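Side-chain contacts in putative uncharacterized protein (Helicobacter pylori, PDB 3TDG), which probably acts as a periplasmic thiol-disulfide oxidoreductase of the DsbG type, using a thioredoxin-fold domain to reduce or rearrange disulfide bonds in substrate proteins: residues N129-D134 against K246-S251; I137-T142 against E212-I217; T167-H172 against S216-I221; A194-E199 against T224-N229. All blocks are in the same frame, centred on the assembly; numbering follows the deposited sequence.

Interaction 1. Residues N129-D134 against K246-S251; sequences NEIPAD and KKIFES
I131 and I248 form the apolar half of this contact. Each isoleucine meets the other with its longer branch: I131 CD1 lies 4.0 Å from I248 CD1, and the CG1 atom of I131 is 4.1 Å from CG1 of I248. In both residues CG1 stands anti to the carbonyl carbon (chi1 -67° in I131, -70° in I248), which swings the ethyl arm across the gap although neither CB faces the other segment directly. Both side chains also rest on V181 of strand 177-182, while T244 flanks I131 and I127 flanks I248.

The second half is polar in composition but not in bonding. The extended chain of E130 runs at about a right angle to that of K247 and brings OE1 to 3.8 Å from K247 CB, so the carboxylate lies against the lysine's aliphatic root. The charged ends stay apart, with E130 OE2 6.1 Å from K247 NZ, and any attraction is probably long-range.

Further along the loop D134 forms a salt bridge with K240 of the same helix. The arrangement is that of a loop and a helix packed together over a central strand of the thioredoxin-fold domain.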
loop_
_atom_site.group_PDB
_atom_site.type_symbol
_atom_site.label_atom_id
_atom_site.label_comp_id
_atom_site.label_asym_id
_atom_site.label_seq_id
_atom_site.Cartn_x
_atom_site.Cartn_y
_atom_site.Cartn_z
ATOM N N ASN A 129 -17.160 11.546 13.363
ATOM C CA ASN A 129 -17.564 12.786 12.694
ATOM C C ASN A 129 -18.367 12.527 11.440
ATOM O O ASN A 129 -19.087 13.394 10.981
ATOM C CB ASN A 129 -16.338 13.646 12.342
ATOM C CG ASN A 129 -15.652 14.205 13.568
ATOM O OD1 ASN A 129 -16.296 14.491 14.588
ATOM N ND2 ASN A 129 -14.335 14.356 13.487
ATOM N N GLU A 130 -18.228 11.333 10.882
ATOM C CA GLU A 130 -18.928 10.954 9.662
ATOM C C GLU A 130 -20.341 10.367 9.907
ATOM O O GLU A 130 -21.115 10.190 8.956
ATOM C CB GLU A 130 -18.034 9.991 8.885
ATOM C CG GLU A 130 -18.668 9.129 7.793
ATOM C CD GLU A 130 -17.678 8.087 7.250
ATOM O OE1 GLU A 130 -17.328 7.120 7.982
ATOM O OE2 GLU A 130 -17.230 8.241 6.092
ATOM N N ILE A 131 -20.674 10.067 11.164
ATOM C CA ILE A 131 -22.015 9.533 11.523
ATOM C C ILE A 131 -23.074 10.653 11.383
ATOM O O ILE A 131 -22.847 11.755 11.878
ATOM C CB ILE A 131 -22.003 8.976 12.975
ATOM C CG1 ILE A 131 -21.101 7.733 13.076
ATOM C CG2 ILE A 131 -23.402 8.637 13.482
ATOM C CD1 ILE A 131 -20.794 7.334 14.527
ATOM N N PRO A 132 -24.230 10.377 10.726
ATOM C CA PRO A 132 -25.232 11.451 10.602
ATOM C C PRO A 132 -25.493 12.135 11.939
ATOM O O PRO A 132 -25.485 11.486 13.002
ATOM C CB PRO A 132 -26.478 10.722 10.089
ATOM C CG PRO A 132 -25.918 9.583 9.298
ATOM C CD PRO A 132 -24.649 9.155 10.009
ATOM N N ALA A 133 -25.710 13.442 11.885
ATOM C CA ALA A 133 -25.781 14.275 13.087
ATOM C C ALA A 133 -26.912 13.933 14.056
ATOM O O ALA A 133 -26.804 14.192 15.267
ATOM C CB ALA A 133 -25.849 15.735 12.689
ATOM N N ASP A 134 -28.006 13.383 13.533
ATOM C CA ASP A 134 -29.129 12.988 14.380
ATOM C C ASP A 134 -29.023 11.521 14.861
ATOM O O ASP A 134 -29.858 11.065 15.630
ATOM C CB ASP A 134 -30.457 13.190 13.627
ATOM C CG ASP A 134 -30.524 12.403 12.335
ATOM O OD1 ASP A 134 -31.631 11.955 11.972
ATOM O OD2 ASP A 134 -29.483 12.198 11.678
ATOM N N LYS A 246 -22.338 0.082 8.399
ATOM C CA LYS A 246 -21.299 -0.328 7.434
ATOM C C LYS A 246 -20.053 0.543 7.505
ATOM O O LYS A 246 -18.938 0.022 7.430
ATOM C CB LYS A 246 -21.827 -0.289 5.998
ATOM C CG LYS A 246 -22.432 -1.596 5.494
ATOM C CD LYS A 246 -22.453 -1.660 3.954
ATOM C CE LYS A 246 -21.053 -1.473 3.370
ATOM N NZ LYS A 246 -20.931 -2.090 2.009
ATOM N N LYS A 247 -20.253 1.852 7.661
ATOM C CA LYS A 247 -19.174 2.850 7.613
ATOM C C LYS A 247 -18.384 2.947 8.919
ATOM O O LYS A 247 -17.185 3.291 8.919
ATOM C CB LYS A 247 -19.737 4.232 7.255
ATOM C CG LYS A 247 -19.955 4.471 5.750
ATOM C CD LYS A 247 -20.624 5.833 5.481
ATOM C CE LYS A 247 -20.776 6.108 3.987
ATOM N NZ LYS A 247 -22.024 5.479 3.458
ATOM N N ILE A 248 -19.066 2.685 10.031
ATOM C CA ILE A 248 -18.394 2.572 11.319
ATOM C C ILE A 248 -17.412 1.394 11.296
ATOM O O ILE A 248 -16.285 1.543 11.734
ATOM C CB ILE A 248 -19.393 2.419 12.472
ATOM C CG1 ILE A 248 -20.148 3.728 12.692
ATOM C CG2 ILE A 248 -18.675 2.033 13.770
ATOM C CD1 ILE A 248 -21.513 3.530 13.348
ATOM N N PHE A 249 -17.830 0.256 10.750
ATOM C CA PHE A 249 -17.047 -0.982 10.836
ATOM C C PHE A 249 -16.171 -1.279 9.612
ATOM O O PHE A 249 -15.406 -2.240 9.616
ATOM C CB PHE A 249 -17.960 -2.188 11.143
ATOM C CG PHE A 249 -18.590 -2.130 12.511
ATOM C CD1 PHE A 249 -17.889 -2.565 13.638
ATOM C CD2 PHE A 249 -19.871 -1.619 12.677
ATOM C CE1 PHE A 249 -18.476 -2.498 14.906
ATOM C CE2 PHE A 249 -20.463 -1.534 13.946
ATOM C CZ PHE A 249 -19.768 -1.969 15.060
ATOM N N GLU A 250 -16.280 -0.441 8.586
ATOM C CA GLU A 250 -15.584 -0.611 7.305
ATOM C C GLU A 250 -14.068 -0.789 7.382
ATOM O O GLU A 250 -13.527 -1.697 6.782
ATOM C CB GLU A 250 -15.859 0.615 6.444
ATOM C CG GLU A 250 -15.979 0.319 4.990
ATOM C CD GLU A 250 -16.788 1.383 4.284
ATOM O OE1 GLU A 250 -16.475 2.588 4.456
ATOM O OE2 GLU A 250 -17.748 1.003 3.575
ATOM N N SER A 251 -13.391 0.099 8.100
ATOM C CA SER A 251 -11.928 0.161 8.090
ATOM C C SER A 251 -11.303 -0.923 8.958
ATOM O O SER A 251 -10.142 -1.298 8.771
ATOM C CB SER A 251 -11.481 1.514 8.608
ATOM O OG SER A 251 -11.928 1.678 9.946
#

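Interaction 2. Residues I137-T142 against E212-I217; sequences IELPST and EDKISI. With FMT (formic acid), chain C.
A formic acid molecule, probably from the crystallisation liquor, bridges K214 and the backbone of E138, where the two segments themselves share no direct hydrogen bond. E138 N donates to O2 of the formic acid at 2.8 Å with an N-H...O angle of 153°, and K214 NZ donates to its O1 at 2.6 Å. R205 adds a further hydrogen bond to the same small group. A water makes a second bridge beside it, donating to E138 O at 3.3 Å and accepting from K214 NZ at 3.0 Å.

The lysine reaches this place because its chain is fully extended beyond CG. Its aliphatic part slides past L139 in the opposite direction, and CD2 of the leucine touches K214 CB at 3.9 Å. The other leucine branch turns to I215, with L139 CD1 4.2 Å from I215 CG1. Strand 137-139 is an edge strand of the mixed sheet of the thioredoxin-fold domain, bonded through I137 and L139 to strand 177-182, and helix 211-222 packs over it; L169 and L173 of helix 169-175 also touch L139.

K214 thus serves two environments, with methylenes against a buried leucine and an ammonium group among oxygen acceptors. Two cationic groups and a backbone N-H around one small acid would probably favour its anionic form.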
loop_
_atom_site.group_PDB
_atom_site.type_symbol
_atom_site.label_atom_id
_atom_site.label_comp_id
_atom_site.label_asym_id
_atom_site.label_seq_id
_atom_site.Cartn_x
_atom_site.Cartn_y
_atom_site.Cartn_z
ATOM N N ILE A 137 -27.294 9.146 20.088
ATOM C CA ILE A 137 -28.176 9.566 21.154
ATOM C C ILE A 137 -27.313 10.200 22.211
ATOM O O ILE A 137 -26.595 9.499 22.942
ATOM C CB ILE A 137 -28.931 8.387 21.791
ATOM C CG1 ILE A 137 -29.761 7.659 20.741
ATOM C CG2 ILE A 137 -29.791 8.869 22.976
ATOM C CD1 ILE A 137 -29.978 6.213 21.055
ATOM N N GLU A 138 -27.375 11.522 22.294
ATOM C CA GLU A 138 -26.547 12.257 23.236
ATOM C C GLU A 138 -27.277 12.482 24.560
ATOM O O GLU A 138 -28.338 13.104 24.604
ATOM C CB GLU A 138 -26.071 13.582 22.619
ATOM C CG GLU A 138 -25.086 14.325 23.516
ATOM C CD GLU A 138 -24.450 15.539 22.859
ATOM O OE1 GLU A 138 -23.800 15.414 21.795
ATOM O OE2 GLU A 138 -24.571 16.628 23.439
ATOM N N LEU A 139 -26.703 11.957 25.640
ATOM C CA LEU A 139 -27.254 12.125 26.978
ATOM C C LEU A 139 -26.293 12.944 27.846
ATOM O O LEU A 139 -25.216 12.461 28.186
ATOM C CB LEU A 139 -27.544 10.759 27.607
ATOM C CG LEU A 139 -28.333 9.793 26.717
ATOM C CD1 LEU A 139 -28.110 8.344 27.142
ATOM C CD2 LEU A 139 -29.821 10.157 26.670
ATOM N N PRO A 140 -26.672 14.199 28.183
ATOM C CA PRO A 140 -25.794 15.064 28.981
ATOM C C PRO A 140 -25.565 14.505 30.387
ATOM O O PRO A 140 -26.487 13.932 30.976
ATOM C CB PRO A 140 -26.560 16.399 29.041
ATOM C CG PRO A 140 -27.987 16.049 28.740
ATOM C CD PRO A 140 -27.915 14.891 27.783
ATOM N N SER A 141 -24.352 14.659 30.917
ATOM C CA SER A 141 -24.049 14.164 32.274
ATOM C C SER A 141 -25.033 14.679 33.305
ATOM O O SER A 141 -25.533 15.793 33.182
ATOM C CB SER A 141 -22.630 14.519 32.719
ATOM O OG SER A 141 -22.274 15.806 32.283
ATOM N N THR A 142 -25.318 13.848 34.303
ATOM C CA THR A 142 -26.159 14.247 35.431
ATOM C C THR A 142 -25.484 15.368 36.229
ATOM O O THR A 142 -26.156 16.131 36.939
ATOM C CB THR A 142 -26.498 13.052 36.355
ATOM O OG1 THR A 142 -25.294 12.360 36.716
ATOM C CG2 THR A 142 -27.442 12.084 35.652
ATOM N N GLU A 212 -33.974 10.475 31.234
ATOM C CA GLU A 212 -34.597 9.264 31.779
ATOM C C GLU A 212 -35.534 8.569 30.795
ATOM O O GLU A 212 -35.520 7.341 30.696
ATOM C CB GLU A 212 -35.357 9.571 33.091
ATOM C CG GLU A 212 -34.499 9.531 34.372
ATOM C CD GLU A 212 -33.803 8.180 34.599
ATOM O OE1 GLU A 212 -32.599 8.180 34.949
ATOM O OE2 GLU A 212 -34.452 7.125 34.411
ATOM N N ASP A 213 -36.344 9.358 30.085
ATOM C CA ASP A 213 -37.247 8.842 29.062
ATOM C C ASP A 213 -36.467 8.144 27.956
ATOM O O ASP A 213 -36.890 7.105 27.457
ATOM C CB ASP A 213 -38.061 9.978 28.429
ATOM C CG ASP A 213 -39.065 10.614 29.387
ATOM O OD1 ASP A 213 -39.428 11.779 29.133
ATOM O OD2 ASP A 213 -39.510 9.966 30.363
ATOM N N LYS A 214 -35.343 8.735 27.561
ATOM C CA LYS A 214 -34.535 8.177 26.478
ATOM C C LYS A 214 -33.887 6.875 26.914
ATOM O O LYS A 214 -33.922 5.900 26.173
ATOM C CB LYS A 214 -33.508 9.183 25.962
ATOM C CG LYS A 214 -34.164 10.337 25.232
ATOM C CD LYS A 214 -33.208 11.481 24.961
ATOM C CE LYS A 214 -33.961 12.610 24.260
ATOM N NZ LYS A 214 -33.076 13.767 24.056
ATOM N N ILE A 215 -33.355 6.849 28.134
ATOM C CA ILE A 215 -32.791 5.611 28.697
ATOM C C ILE A 215 -33.837 4.515 28.780
ATOM O O ILE A 215 -33.560 3.382 28.391
ATOM C CB ILE A 215 -32.099 5.856 30.057
ATOM C CG1 ILE A 215 -30.967 6.860 29.869
ATOM C CG2 ILE A 215 -31.553 4.542 30.655
ATOM C CD1 ILE A 215 -30.334 7.296 31.152
ATOM N N SER A 216 -35.051 4.853 29.227
ATOM C CA SER A 216 -36.142 3.876 29.269
ATOM C C SER A 216 -36.468 3.312 27.900
ATOM O O SER A 216 -36.755 2.130 27.780
ATOM C CB SER A 216 -37.418 4.457 29.894
ATOM O OG SER A 216 -37.184 4.753 31.248
ATOM N N ILE A 217 -36.434 4.160 26.872
ATOM C CA ILE A 217 -36.623 3.679 25.510
ATOM C C ILE A 217 -35.550 2.640 25.183
ATOM O O ILE A 217 -35.858 1.582 24.659
ATOM C CB ILE A 217 -36.608 4.853 24.475
ATOM C CG1 ILE A 217 -37.926 5.631 24.564
ATOM C CG2 ILE A 217 -36.359 4.341 23.058
ATOM C CD1 ILE A 217 -37.836 7.059 24.026
HETATM C C FMT C . -30.466 12.946 22.060
HETATM O O1 FMT C . -31.676 13.183 21.906
HETATM O O2 FMT C . -29.705 12.561 21.165
HETATM O O HOH W 1 -31.076 13.759 26.241
#

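Interaction 3. Residues T167-H172 against S216-I221; sequences TKLRDH and SILEKI
The guanidinium of R170 receives the E219 carboxylate at its edge, the two planes turned 54° apart, while the methyl CG2 of I215 lies over one face, 3.6 Å from R170 NH2. OE1 of the glutamate lies in the guanidinium plane, whereas OE2, the atom that accepts the bond, is tilted 20° out of it. This ion pair joins two helices on one side of a thioredoxin-fold domain, helix 169-175 and helix 211-222.

Only one hydrogen bond forms across the segments. R170 NH1 donates to E219 OE2 at 3.0 Å, approaching on the syn side of the carboxylate, and the N-H...O angle of 150° shows a moderate bend. The side chains cross at about a right angle, both extended from CG; in R170, CG lies anti to the carbonyl carbon, and the long arm spans the gap to the facing helix. E212, about two turns earlier on that helix, takes NE of the same arginine in a second salt bridge, so the guanidinium is fixed from two directions and its positive charge is probably well balanced.

Beneath the ion pair, toward the sheet, the contact turns apolar. L169 and L218 each point toward the opposite helix, each also resting on strands of the sheet, V178 for L169 and M180 for L218. They meet through single methyl groups, L169 CD2 lying 4.3 Å from L218 CD1.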
loop_
_atom_site.group_PDB
_atom_site.type_symbol
_atom_site.label_atom_id
_atom_site.label_comp_id
_atom_site.label_asym_id
_atom_site.label_seq_id
_atom_site.Cartn_x
_atom_site.Cartn_y
_atom_site.Cartn_z
ATOM N N THR A 167 -26.447 -1.220 31.415
ATOM C CA THR A 167 -26.756 -1.060 32.853
ATOM C C THR A 167 -25.850 -0.033 33.540
ATOM O O THR A 167 -26.201 0.517 34.584
ATOM C CB THR A 167 -26.713 -2.414 33.638
ATOM O OG1 THR A 167 -25.368 -2.911 33.679
ATOM C CG2 THR A 167 -27.608 -3.461 32.988
ATOM N N LYS A 168 -24.694 0.234 32.942
ATOM C CA LYS A 168 -23.718 1.174 33.496
ATOM C C LYS A 168 -23.917 2.607 33.017
ATOM O O LYS A 168 -23.159 3.508 33.414
ATOM C CB LYS A 168 -22.298 0.721 33.145
ATOM C CG LYS A 168 -22.042 -0.752 33.440
ATOM C CD LYS A 168 -20.604 -1.137 33.220
ATOM C CE LYS A 168 -20.403 -2.616 33.559
ATOM N NZ LYS A 168 -18.990 -3.043 33.369
ATOM N N LEU A 169 -24.925 2.824 32.170
ATOM C CA LEU A 169 -25.113 4.128 31.523
ATOM C C LEU A 169 -25.331 5.287 32.508
ATOM O O LEU A 169 -24.676 6.313 32.383
ATOM C CB LEU A 169 -26.231 4.076 30.464
ATOM C CG LEU A 169 -26.501 5.341 29.646
ATOM C CD1 LEU A 169 -25.256 5.791 28.880
ATOM C CD2 LEU A 169 -27.693 5.108 28.704
ATOM N N ARG A 170 -26.239 5.113 33.473
ATOM C CA ARG A 170 -26.483 6.137 34.515
ATOM C C ARG A 170 -25.236 6.476 35.342
ATOM O O ARG A 170 -25.083 7.623 35.779
ATOM C CB ARG A 170 -27.641 5.743 35.443
ATOM C CG ARG A 170 -29.010 5.952 34.834
ATOM C CD ARG A 170 -30.110 5.477 35.761
ATOM N NE ARG A 170 -31.407 5.382 35.085
ATOM C CZ ARG A 170 -31.869 4.286 34.485
ATOM N NH1 ARG A 170 -31.146 3.168 34.452
ATOM N NH2 ARG A 170 -33.064 4.302 33.908
ATOM N N ASP A 171 -24.349 5.492 35.546
ATOM C CA ASP A 171 -23.064 5.748 36.230
ATOM C C ASP A 171 -22.094 6.511 35.356
ATOM O O ASP A 171 -21.413 7.417 35.842
ATOM C CB ASP A 171 -22.403 4.458 36.724
ATOM C CG ASP A 171 -23.115 3.853 37.905
ATOM O OD1 ASP A 171 -24.079 4.456 38.425
ATOM O OD2 ASP A 171 -22.720 2.750 38.316
ATOM N N HIS A 172 -22.029 6.147 34.070
ATOM C CA HIS A 172 -21.211 6.884 33.092
ATOM C C HIS A 172 -21.602 8.357 33.022
ATOM O O HIS A 172 -20.760 9.211 32.735
ATOM C CB HIS A 172 -21.350 6.295 31.686
ATOM C CG HIS A 172 -20.580 5.031 31.460
ATOM N ND1 HIS A 172 -19.203 4.992 31.408
ATOM C CD2 HIS A 172 -21.000 3.767 31.220
ATOM C CE1 HIS A 172 -18.808 3.755 31.169
ATOM N NE2 HIS A 172 -19.880 2.991 31.052
ATOM N N SER A 216 -35.051 4.853 29.227
ATOM C CA SER A 216 -36.142 3.876 29.269
ATOM C C SER A 216 -36.468 3.312 27.900
ATOM O O SER A 216 -36.755 2.130 27.780
ATOM C CB SER A 216 -37.418 4.457 29.894
ATOM O OG SER A 216 -37.184 4.753 31.248
ATOM N N ILE A 217 -36.434 4.160 26.872
ATOM C CA ILE A 217 -36.623 3.679 25.510
ATOM C C ILE A 217 -35.550 2.640 25.183
ATOM O O ILE A 217 -35.858 1.582 24.659
ATOM C CB ILE A 217 -36.608 4.853 24.475
ATOM C CG1 ILE A 217 -37.926 5.631 24.564
ATOM C CG2 ILE A 217 -36.359 4.341 23.058
ATOM C CD1 ILE A 217 -37.836 7.059 24.026
ATOM N N LEU A 218 -34.301 2.942 25.517
ATOM C CA LEU A 218 -33.188 2.023 25.230
ATOM C C LEU A 218 -33.354 0.681 25.968
ATOM O O LEU A 218 -33.269 -0.384 25.366
ATOM C CB LEU A 218 -31.846 2.696 25.559
ATOM C CG LEU A 218 -31.391 3.826 24.617
ATOM C CD1 LEU A 218 -30.233 4.612 25.219
ATOM C CD2 LEU A 218 -31.019 3.295 23.217
ATOM N N GLU A 219 -33.619 0.755 27.270
ATOM C CA GLU A 219 -33.860 -0.436 28.101
ATOM C C GLU A 219 -35.040 -1.239 27.588
ATOM O O GLU A 219 -34.953 -2.463 27.432
ATOM C CB GLU A 219 -34.048 -0.029 29.567
ATOM C CG GLU A 219 -32.801 0.626 30.139
ATOM C CD GLU A 219 -32.972 1.126 31.568
ATOM O OE1 GLU A 219 -34.121 1.357 32.004
ATOM O OE2 GLU A 219 -31.941 1.308 32.251
ATOM N N LYS A 220 -36.131 -0.549 27.262
ATOM C CA LYS A 220 -37.306 -1.222 26.703
ATOM C C LYS A 220 -36.886 -2.060 25.482
ATOM O O LYS A 220 -37.183 -3.265 25.418
ATOM C CB LYS A 220 -38.415 -0.202 26.352
ATOM C CG LYS A 220 -39.681 -0.813 25.696
ATOM C CD LYS A 220 -40.732 0.253 25.304
ATOM C CE LYS A 220 -40.401 0.919 23.956
ATOM N NZ LYS A 220 -41.314 2.068 23.635
ATOM N N ILE A 221 -36.172 -1.451 24.531
ATOM C CA ILE A 221 -35.874 -2.133 23.255
ATOM C C ILE A 221 -34.693 -3.116 23.345
ATOM O O ILE A 221 -34.681 -4.146 22.650
ATOM C CB ILE A 221 -35.716 -1.111 22.062
ATOM C CG1 ILE A 221 -37.054 -0.407 21.795
ATOM C CG2 ILE A 221 -35.220 -1.808 20.793
ATOM C CD1 ILE A 221 -36.967 0.857 20.949
#

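Interaction 4. Residues A194-E199 against T224-N229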
loop_
_atom_site.group_PDB
_atom_site.type_symbol
_atom_site.label_atom_id
_atom_site.label_comp_id
_atom_site.label_asym_id
_atom_site.label_seq_id
_atom_site.Cartn_x
_atom_site.Cartn_y
_atom_site.Cartn_z
ATOM N N ALA A 194 -32.135 -1.310 16.015
ATOM C CA ALA A 194 -31.481 0.000 15.808
ATOM C C ALA A 194 -32.417 0.982 15.084
ATOM O O ALA A 194 -32.522 2.144 15.477
ATOM C CB ALA A 194 -30.157 -0.177 15.021
ATOM N N ALA A 195 -33.119 0.495 14.052
ATOM C CA ALA A 195 -34.120 1.305 13.315
ATOM C C ALA A 195 -35.241 1.841 14.193
ATOM O O ALA A 195 -35.596 3.018 14.121
ATOM C CB ALA A 195 -34.699 0.507 12.107
ATOM N N LEU A 196 -35.793 0.972 15.037
ATOM C CA LEU A 196 -36.865 1.333 15.958
ATOM C C LEU A 196 -36.370 2.342 16.971
ATOM O O LEU A 196 -37.089 3.272 17.353
ATOM C CB LEU A 196 -37.380 0.069 16.691
ATOM C CG LEU A 196 -38.086 -1.020 15.856
ATOM C CD1 LEU A 196 -38.308 -2.346 16.654
ATOM C CD2 LEU A 196 -39.417 -0.527 15.294
ATOM N N ILE A 197 -35.132 2.157 17.427
ATOM C CA ILE A 197 -34.520 3.123 18.317
ATOM C C ILE A 197 -34.400 4.508 17.641
ATOM O O ILE A 197 -34.693 5.526 18.272
ATOM C CB ILE A 197 -33.164 2.605 18.938
ATOM C CG1 ILE A 197 -33.448 1.636 20.103
ATOM C CG2 ILE A 197 -32.322 3.780 19.501
ATOM C CD1 ILE A 197 -32.337 0.619 20.388
ATOM N N GLN A 198 -33.974 4.545 16.381
ATOM C CA GLN A 198 -33.860 5.817 15.635
ATOM C C GLN A 198 -35.252 6.469 15.551
ATOM O O GLN A 198 -35.405 7.670 15.790
ATOM C CB GLN A 198 -33.321 5.583 14.211
ATOM C CG GLN A 198 -31.807 5.339 14.110
ATOM C CD GLN A 198 -31.019 6.476 14.707
ATOM O OE1 GLN A 198 -31.221 7.625 14.345
ATOM N NE2 GLN A 198 -30.159 6.172 15.667
ATOM N N GLU A 199 -36.258 5.668 15.200
ATOM C CA GLU A 199 -37.634 6.188 15.065
ATOM C C GLU A 199 -38.143 6.710 16.390
ATOM O O GLU A 199 -38.672 7.803 16.469
ATOM C CB GLU A 199 -38.558 5.104 14.514
ATOM C CG GLU A 199 -40.037 5.498 14.386
ATOM C CD GLU A 199 -40.836 4.397 13.692
ATOM O OE1 GLU A 199 -40.989 3.304 14.278
ATOM O OE2 GLU A 199 -41.273 4.605 12.539
ATOM N N THR A 224 -34.115 -8.421 26.176
ATOM C CA THR A 224 -34.221 -9.693 25.474
ATOM C C THR A 224 -35.667 -10.142 25.231
ATOM O O THR A 224 -35.942 -10.851 24.265
ATOM C CB THR A 224 -33.446 -10.787 26.256
ATOM O OG1 THR A 224 -32.089 -10.359 26.449
ATOM C CG2 THR A 224 -33.435 -12.093 25.507
ATOM N N GLN A 225 -36.588 -9.715 26.087
ATOM C CA GLN A 225 -38.003 -10.096 25.946
ATOM C C GLN A 225 -38.783 -9.179 25.005
ATOM O O GLN A 225 -39.939 -9.473 24.677
ATOM C CB GLN A 225 -38.690 -10.169 27.314
ATOM C CG GLN A 225 -38.163 -11.303 28.201
ATOM C CD GLN A 225 -36.759 -11.033 28.740
ATOM O OE1 GLN A 225 -36.451 -9.920 29.174
ATOM N NE2 GLN A 225 -35.906 -12.049 28.713
ATOM N N TYR A 226 -38.156 -8.080 24.566
ATOM C CA TYR A 226 -38.796 -7.169 23.619
ATOM C C TYR A 226 -39.122 -7.879 22.305
ATOM O O TYR A 226 -38.229 -8.284 21.552
ATOM C CB TYR A 226 -37.946 -5.917 23.360
ATOM C CG TYR A 226 -38.658 -4.872 22.525
ATOM C CD1 TYR A 226 -39.533 -3.961 23.115
ATOM C CD2 TYR A 226 -38.468 -4.807 21.141
ATOM C CE1 TYR A 226 -40.203 -3.004 22.354
ATOM C CE2 TYR A 226 -39.133 -3.853 20.370
ATOM C CZ TYR A 226 -39.990 -2.956 20.987
ATOM O OH TYR A 226 -40.648 -2.013 20.236
ATOM N N ASP A 227 -40.414 -8.018 22.045
ATOM C CA ASP A 227 -40.909 -8.737 20.885
ATOM C C ASP A 227 -40.666 -7.940 19.611
ATOM O O ASP A 227 -41.494 -7.131 19.178
ATOM C CB ASP A 227 -42.400 -9.056 21.049
ATOM C CG ASP A 227 -42.857 -10.192 20.141
ATOM O OD1 ASP A 227 -42.124 -10.525 19.169
ATOM O OD2 ASP A 227 -43.948 -10.759 20.406
ATOM N N ILE A 228 -39.517 -8.200 19.009
ATOM C CA ILE A 228 -39.068 -7.457 17.857
ATOM C C ILE A 228 -39.966 -7.654 16.613
ATOM O O ILE A 228 -40.269 -6.696 15.904
ATOM C CB ILE A 228 -37.542 -7.729 17.598
ATOM C CG1 ILE A 228 -37.021 -6.887 16.434
ATOM C CG2 ILE A 228 -37.236 -9.238 17.489
ATOM C CD1 ILE A 228 -37.227 -5.402 16.658
ATOM N N ASN A 229 -40.420 -8.879 16.377
ATOM C CA ASN A 229 -41.296 -9.155 15.236
ATOM C C ASN A 229 -42.712 -8.582 15.367
ATOM O O ASN A 229 -43.402 -8.409 14.367
ATOM C CB ASN A 229 -41.318 -10.650 14.932
ATOM C CG ASN A 229 -39.935 -11.199 14.672
ATOM O OD1 ASN A 229 -39.542 -12.217 15.235
ATOM N ND2 ASN A 229 -39.175 -10.505 13.834
#
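L196 reaches out from helix 188-206 and presses one methyl group, CD1, against both I228 and Y226 of the loop after helix 211-222. The approach to I228 is unusually tight: CD1 of L196 and CD1 of I228 stand 3.2 Å apart, well inside normal van der Waals distance, so the exact placing of these two methyls is doubtful even though their contact is clear. The two side chains run obliquely to one another. In I228 the ethyl branch lies anti to the backbone N (chi1 -177°), which carries CD1 over toward the helix although the CB itself is not aimed there.

The tyrosine is met differently. L196 CD1 comes to the edge of the ring, near its plane, and lies 4.1 Å from Y226 CE2; the ring offers its rim and not its face to the leucine. With chi1 at -173°, Y226 has its ring swung toward the helix, where K193 also touches it, while K220 of helix 211-222 packs on it as well.

The loop 224-229 joins helix 211-222 to helix 235-249, and the side chains of Y226 and I228 lie against helix 188-206, in the helical part of the thioredoxin-fold domain. I228 touches N189, K192 and K193 of that helix, and Q231 and P234 from later in the loop also pack on L196.

No hydrogen bond crosses between the segments. Between them the contact therefore rests on dispersion and the exclusion of water, through one leucine methyl touching an isoleucine methyl and an aromatic rim, without any directional bond.

In the fold
From the N terminus, the long helix 98-129 leads into the thioredoxin-fold domain, where interaction 1 closes the widest loop, bringing residues 129-134 back to helix 235-249. The other three contacts all fall within that span. Interaction 2 joins strand 137-139 to helix 211-222. Interaction 3 closes a shorter loop lying largely within that of interaction 2, from helix 169-175 to the same stretch of helix 211-222; their centres are about 8 Å apart, and L139 and L169 pack together between them. Interaction 4 closes a short loop from helix 188-206 to residues 224-229 and crosses both, its segments alternating with theirs. I197 touches I137, L218 and I221, tying interaction 4 to interactions 2 and 3.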